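Local atomic coordinates of cysteine hydrolase (Vibrio cholerae, PDB entry 6V98), a protein that serves as a type VI secretion system effector and is probably a cysteine hydrolase related to papain-like peptidases. Residues I91-V103 against D189-V201. Numbering follows the deposited sequence.
Sequences ITESSLLKVLKEV and DLDYDYKTNKLTV. With CA (calcium ion), chain C.
L100 sets its CB over the face of the Y192 ring, 3.8 Å from the centroid and only 6° off the normal, a CH-pi contact. L97 meets the same ring differently: its CD2 reaches the edge at CE1 (3.6 Å) and also abuts CB of L199. Leucine thus serves one aromatic ring in two ways, by face and by edge. L199, with CG anti to the backbone N (chi1 176°), sends CD1 in between L96 and L100, 3.7 Å from CD2 of L96 and equally near CD1 of L100, crossing both side chains at about a right angle. Farther along, the aliphatic part of K101 replaces leucine: its CB is 3.3 Å from OH of Y192, and its CG approaches CE1 of Y194 at 3.6 Å.

No hydrogen bond joins helix 93-103 to the hairpin; OH of Y192 finds its partner within the hairpin, donating to OD1 of N197 (2.7 Å), which lies in the ring plane at its edge and ties the phenol to the turn. The turn is itself braced: D193 OD2 accepts from the backbone N of T196, three residues on, an Asx motif, and also from its OG1, and N197 and K198 face D193 in a G1 beta bulge.

The helix crosses strand 189-193 at -65°. Near the start of that strand, D189 OD1 binds calcium with two waters and the backbone O atoms of Q184, E187 and E203. L100 also touches I48 of strand 44-50, while L190 packs on I8 of strand 5-12, so the contact continues the helix-on-sheet packing out to edge strand 198-202.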
loop_
_atom_site.group_PDB
_atom_site.type_symbol
_atom_site.label_atom_id
_atom_site.label_comp_id
_atom_site.label_asym_id
_atom_site.label_seq_id
_atom_site.Cartn_x
_atom_site.Cartn_y
_atom_site.Cartn_z
ATOM N N ILE A 91 7.937 12.239 -9.478
ATOM C CA ILE A 91 7.635 11.055 -10.278
ATOM C C ILE A 91 6.923 11.502 -11.541
ATOM O O ILE A 91 5.958 12.273 -11.476
ATOM C CB ILE A 91 6.761 10.058 -9.508
ATOM C CG1 ILE A 91 7.364 9.720 -8.143
ATOM C CG2 ILE A 91 6.536 8.823 -10.382
ATOM C CD1 ILE A 91 6.368 9.030 -7.217
ATOM N N THR A 92 7.387 11.026 -12.694
ATOM C CA THR A 92 6.700 11.363 -13.933
ATOM C C THR A 92 5.339 10.681 -13.955
ATOM O O THR A 92 5.182 9.563 -13.453
ATOM C CB THR A 92 7.528 10.955 -15.155
ATOM O OG1 THR A 92 7.510 9.525 -15.313
ATOM C CG2 THR A 92 8.967 11.444 -14.995
ATOM N N GLU A 93 4.344 11.375 -14.520
ATOM C CA GLU A 93 2.988 10.828 -14.549
ATOM C C GLU A 93 2.953 9.492 -15.279
ATOM O O GLU A 93 2.329 8.535 -14.805
ATOM C CB GLU A 93 2.014 11.820 -15.202
ATOM C CG GLU A 93 0.623 11.220 -15.476
ATOM C CD GLU A 93 -0.381 12.216 -16.050
ATOM O OE1 GLU A 93 -0.987 12.987 -15.275
ATOM O OE2 GLU A 93 -0.570 12.219 -17.282
ATOM N N SER A 94 3.644 9.396 -16.422
ATOM C CA SER A 94 3.587 8.173 -17.221
ATOM C C SER A 94 4.159 6.978 -16.467
ATOM O O SER A 94 3.589 5.880 -16.511
ATOM C CB SER A 94 4.330 8.371 -18.546
ATOM O OG SER A 94 5.583 8.989 -18.334
ATOM N N SER A 95 5.284 7.167 -15.767
ATOM C CA SER A 95 5.911 6.036 -15.094
ATOM C C SER A 95 5.106 5.597 -13.883
ATOM O O SER A 95 5.085 4.407 -13.554
ATOM C CB SER A 95 7.349 6.377 -14.695
ATOM O OG SER A 95 7.392 7.299 -13.616
ATOM N N LEU A 96 4.433 6.534 -13.213
ATOM C CA LEU A 96 3.556 6.147 -12.115
ATOM C C LEU A 96 2.301 5.459 -12.640
ATOM O O LEU A 96 1.834 4.476 -12.052
ATOM C CB LEU A 96 3.207 7.371 -11.266
ATOM C CG LEU A 96 2.341 7.053 -10.046
ATOM C CD1 LEU A 96 3.065 6.079 -9.169
ATOM C CD2 LEU A 96 2.009 8.330 -9.286
ATOM N N LEU A 97 1.757 5.942 -13.764
ATOM C CA LEU A 97 0.614 5.279 -14.388
ATOM C C LEU A 97 0.915 3.817 -14.700
ATOM O O LEU A 97 0.037 2.955 -14.578
ATOM C CB LEU A 97 0.210 6.000 -15.682
ATOM C CG LEU A 97 -0.748 7.191 -15.629
ATOM C CD1 LEU A 97 -0.739 7.919 -16.979
ATOM C CD2 LEU A 97 -2.155 6.733 -15.262
ATOM N N LYS A 98 2.139 3.520 -15.138
ATOM C CA LYS A 98 2.482 2.143 -15.476
ATOM C C LYS A 98 2.431 1.254 -14.242
ATOM O O LYS A 98 1.934 0.122 -14.300
ATOM C CB LYS A 98 3.866 2.093 -16.119
ATOM C CG LYS A 98 4.294 0.714 -16.554
ATOM C CD LYS A 98 5.616 0.769 -17.277
ATOM C CE LYS A 98 6.075 -0.619 -17.646
ATOM N NZ LYS A 98 7.428 -0.572 -18.258
ATOM N N VAL A 99 2.918 1.767 -13.107
ATOM C CA VAL A 99 2.883 1.020 -11.854
ATOM C C VAL A 99 1.456 0.873 -11.354
ATOM O O VAL A 99 1.076 -0.180 -10.834
ATOM C CB VAL A 99 3.768 1.713 -10.801
ATOM C CG1 VAL A 99 3.555 1.088 -9.406
ATOM C CG2 VAL A 99 5.228 1.631 -11.212
ATOM N N LEU A 100 0.654 1.936 -11.460
ATOM C CA LEU A 100 -0.705 1.866 -10.938
ATOM C C LEU A 100 -1.518 0.841 -11.714
ATOM O O LEU A 100 -2.255 0.042 -11.127
ATOM C CB LEU A 100 -1.359 3.244 -10.984
ATOM C CG LEU A 100 -0.756 4.270 -10.002
ATOM C CD1 LEU A 100 -1.409 5.640 -10.166
ATOM C CD2 LEU A 100 -0.862 3.776 -8.540
ATOM N N LYS A 101 -1.380 0.838 -13.040
ATOM C CA LYS A 101 -2.048 -0.182 -13.840
ATOM C C LYS A 101 -1.604 -1.587 -13.433
ATOM O O LYS A 101 -2.429 -2.505 -13.341
ATOM C CB LYS A 101 -1.765 0.055 -15.317
ATOM C CG LYS A 101 -2.704 -0.689 -16.225
ATOM C CD LYS A 101 -2.510 -0.267 -17.668
ATOM C CE LYS A 101 -3.842 -0.299 -18.396
ATOM N NZ LYS A 101 -4.220 -1.680 -18.774
ATOM N N GLU A 102 -0.300 -1.784 -13.223
ATOM C CA GLU A 102 0.194 -3.091 -12.794
ATOM C C GLU A 102 -0.465 -3.513 -11.490
ATOM O O GLU A 102 -0.965 -4.638 -11.363
ATOM C CB GLU A 102 1.718 -3.054 -12.642
ATOM C CG GLU A 102 2.480 -2.967 -13.980
ATOM C CD GLU A 102 3.972 -2.721 -13.789
ATOM O OE1 GLU A 102 4.349 -2.248 -12.706
ATOM O OE2 GLU A 102 4.764 -2.993 -14.715
ATOM N N VAL A 103 -0.489 -2.604 -10.513
ATOM C CA VAL A 103 -0.995 -2.935 -9.183
ATOM C C VAL A 103 -2.491 -3.210 -9.233
ATOM O O VAL A 103 -2.991 -4.151 -8.595
ATOM C CB VAL A 103 -0.634 -1.793 -8.213
ATOM C CG1 VAL A 103 -1.418 -1.898 -6.933
ATOM C CG2 VAL A 103 0.870 -1.815 -7.937
ATOM N N ASP A 189 -3.749 13.726 -2.150
ATOM C CA ASP A 189 -4.629 12.685 -2.680
ATOM C C ASP A 189 -4.087 12.107 -3.977
ATOM O O ASP A 189 -3.574 12.832 -4.828
ATOM C CB ASP A 189 -6.022 13.235 -2.985
ATOM C CG ASP A 189 -6.855 13.456 -1.758
ATOM O OD1 ASP A 189 -6.284 13.783 -0.699
ATOM O OD2 ASP A 189 -8.095 13.315 -1.873
ATOM N N LEU A 190 -4.287 10.809 -4.164
ATOM C CA LEU A 190 -4.020 10.148 -5.435
ATOM C C LEU A 190 -5.293 9.438 -5.864
ATOM O O LEU A 190 -5.888 8.705 -5.069
ATOM C CB LEU A 190 -2.860 9.147 -5.314
ATOM C CG LEU A 190 -2.508 8.310 -6.537
ATOM C CD1 LEU A 190 -2.213 9.219 -7.704
ATOM C CD2 LEU A 190 -1.329 7.401 -6.257
ATOM N N ASP A 191 -5.726 9.691 -7.095
ATOM C CA ASP A 191 -6.863 8.991 -7.682
ATOM C C ASP A 191 -6.437 8.401 -9.016
ATOM O O ASP A 191 -5.785 9.077 -9.819
ATOM C CB ASP A 191 -8.058 9.933 -7.866
ATOM C CG ASP A 191 -8.768 10.228 -6.555
ATOM O OD1 ASP A 191 -9.607 9.402 -6.136
ATOM O OD2 ASP A 191 -8.470 11.276 -5.940
ATOM N N TYR A 192 -6.796 7.142 -9.252
ATOM C CA TYR A 192 -6.432 6.473 -10.490
ATOM C C TYR A 192 -7.614 5.641 -10.949
ATOM O O TYR A 192 -8.206 4.914 -10.147
ATOM C CB TYR A 192 -5.193 5.583 -10.315
ATOM C CG TYR A 192 -4.976 4.631 -11.468
ATOM C CD1 TYR A 192 -4.399 5.066 -12.652
ATOM C CD2 TYR A 192 -5.347 3.291 -11.375
ATOM C CE1 TYR A 192 -4.192 4.193 -13.717
ATOM C CE2 TYR A 192 -5.147 2.411 -12.441
ATOM C CZ TYR A 192 -4.574 2.871 -13.605
ATOM O OH TYR A 192 -4.369 2.008 -14.660
ATOM N N ASP A 193 -7.962 5.748 -12.225
ATOM C CA ASP A 193 -9.001 4.908 -12.807
ATOM C C ASP A 193 -8.369 3.927 -13.779
ATOM O O ASP A 193 -7.644 4.331 -14.696
ATOM C CB ASP A 193 -10.067 5.741 -13.520
ATOM C CG ASP A 193 -11.161 4.877 -14.115
ATOM O OD1 ASP A 193 -11.950 4.300 -13.335
ATOM O OD2 ASP A 193 -11.214 4.758 -15.357
ATOM N N TYR A 194 -8.663 2.639 -13.583
ATOM C CA TYR A 194 -8.056 1.601 -14.406
ATOM C C TYR A 194 -8.639 1.595 -15.810
ATOM O O TYR A 194 -7.903 1.448 -16.793
ATOM C CB TYR A 194 -8.258 0.240 -13.750
ATOM C CG TYR A 194 -7.632 -0.925 -14.500
ATOM C CD1 TYR A 194 -6.285 -1.237 -14.342
ATOM C CD2 TYR A 194 -8.393 -1.723 -15.341
ATOM C CE1 TYR A 194 -5.715 -2.302 -15.019
ATOM C CE2 TYR A 194 -7.831 -2.789 -16.019
ATOM C CZ TYR A 194 -6.489 -3.076 -15.846
ATOM O OH TYR A 194 -5.917 -4.137 -16.506
ATOM N N LYS A 195 -9.959 1.759 -15.918
ATOM C CA LYS A 195 -10.611 1.668 -17.220
ATOM C C LYS A 195 -10.153 2.784 -18.147
ATOM O O LYS A 195 -9.898 2.554 -19.332
ATOM C CB LYS A 195 -12.133 1.697 -17.050
ATOM C CG LYS A 195 -12.759 0.332 -16.824
ATOM C CD LYS A 195 -11.799 -0.764 -17.226
ATOM C CE LYS A 195 -12.415 -2.130 -17.056
ATOM N NZ LYS A 195 -11.478 -3.145 -17.598
ATOM N N THR A 196 -10.051 4.005 -17.637
ATOM C CA THR A 196 -9.565 5.103 -18.466
ATOM C C THR A 196 -8.051 5.274 -18.400
ATOM O O THR A 196 -7.493 6.012 -19.218
ATOM C CB THR A 196 -10.247 6.416 -18.068
ATOM O OG1 THR A 196 -9.936 6.715 -16.705
ATOM C CG2 THR A 196 -11.757 6.288 -18.217
ATOM N N ASN A 197 -7.387 4.594 -17.466
ATOM C CA ASN A 197 -5.942 4.701 -17.240
ATOM C C ASN A 197 -5.531 6.153 -17.052
ATOM O O ASN A 197 -4.594 6.652 -17.679
ATOM C CB ASN A 197 -5.139 4.032 -18.357
ATOM C CG ASN A 197 -3.694 3.724 -17.947
ATOM O OD1 ASN A 197 -3.414 3.348 -16.801
ATOM N ND2 ASN A 197 -2.773 3.881 -18.888
ATOM N N LYS A 198 -6.251 6.835 -16.167
ATOM C CA LYS A 198 -5.989 8.232 -15.863
ATOM C C LYS A 198 -5.668 8.386 -14.386
ATOM O O LYS A 198 -6.326 7.789 -13.531
ATOM C CB LYS A 198 -7.181 9.122 -16.209
ATOM C CG LYS A 198 -6.831 10.613 -16.282
ATOM C CD LYS A 198 -7.779 11.478 -15.455
ATOM C CE LYS A 198 -7.472 12.968 -15.611
ATOM N NZ LYS A 198 -6.228 13.402 -14.916
ATOM N N LEU A 199 -4.683 9.226 -14.106
ATOM C CA LEU A 199 -4.223 9.529 -12.764
ATOM C C LEU A 199 -4.507 10.996 -12.475
ATOM O O LEU A 199 -4.322 11.858 -13.340
ATOM C CB LEU A 199 -2.726 9.235 -12.677
ATOM C CG LEU A 199 -1.740 9.441 -11.546
ATOM C CD1 LEU A 199 -0.472 8.727 -11.977
ATOM C CD2 LEU A 199 -1.457 10.905 -11.329
ATOM N N THR A 200 -4.952 11.279 -11.259
ATOM C CA THR A 200 -5.160 12.640 -10.798
ATOM C C THR A 200 -4.542 12.750 -9.416
ATOM O O THR A 200 -4.866 11.956 -8.529
ATOM C CB THR A 200 -6.650 12.991 -10.750
ATOM O OG1 THR A 200 -7.241 12.761 -12.036
ATOM C CG2 THR A 200 -6.839 14.446 -10.387
ATOM N N VAL A 201 -3.637 13.702 -9.237
ATOM C CA VAL A 201 -3.090 13.997 -7.921
ATOM C C VAL A 201 -3.654 15.344 -7.499
ATOM O O VAL A 201 -3.764 16.264 -8.322
ATOM C CB VAL A 201 -1.546 13.999 -7.918
ATOM C CG1 VAL A 201 -1.012 14.603 -6.634
ATOM C CG2 VAL A 201 -1.002 12.585 -8.085
HETATM CA CA CA C . -6.039 15.690 0.644
HETATM O O HOH W 1 -5.817 17.397 2.231
HETATM O O HOH W 2 -8.410 16.254 0.753
#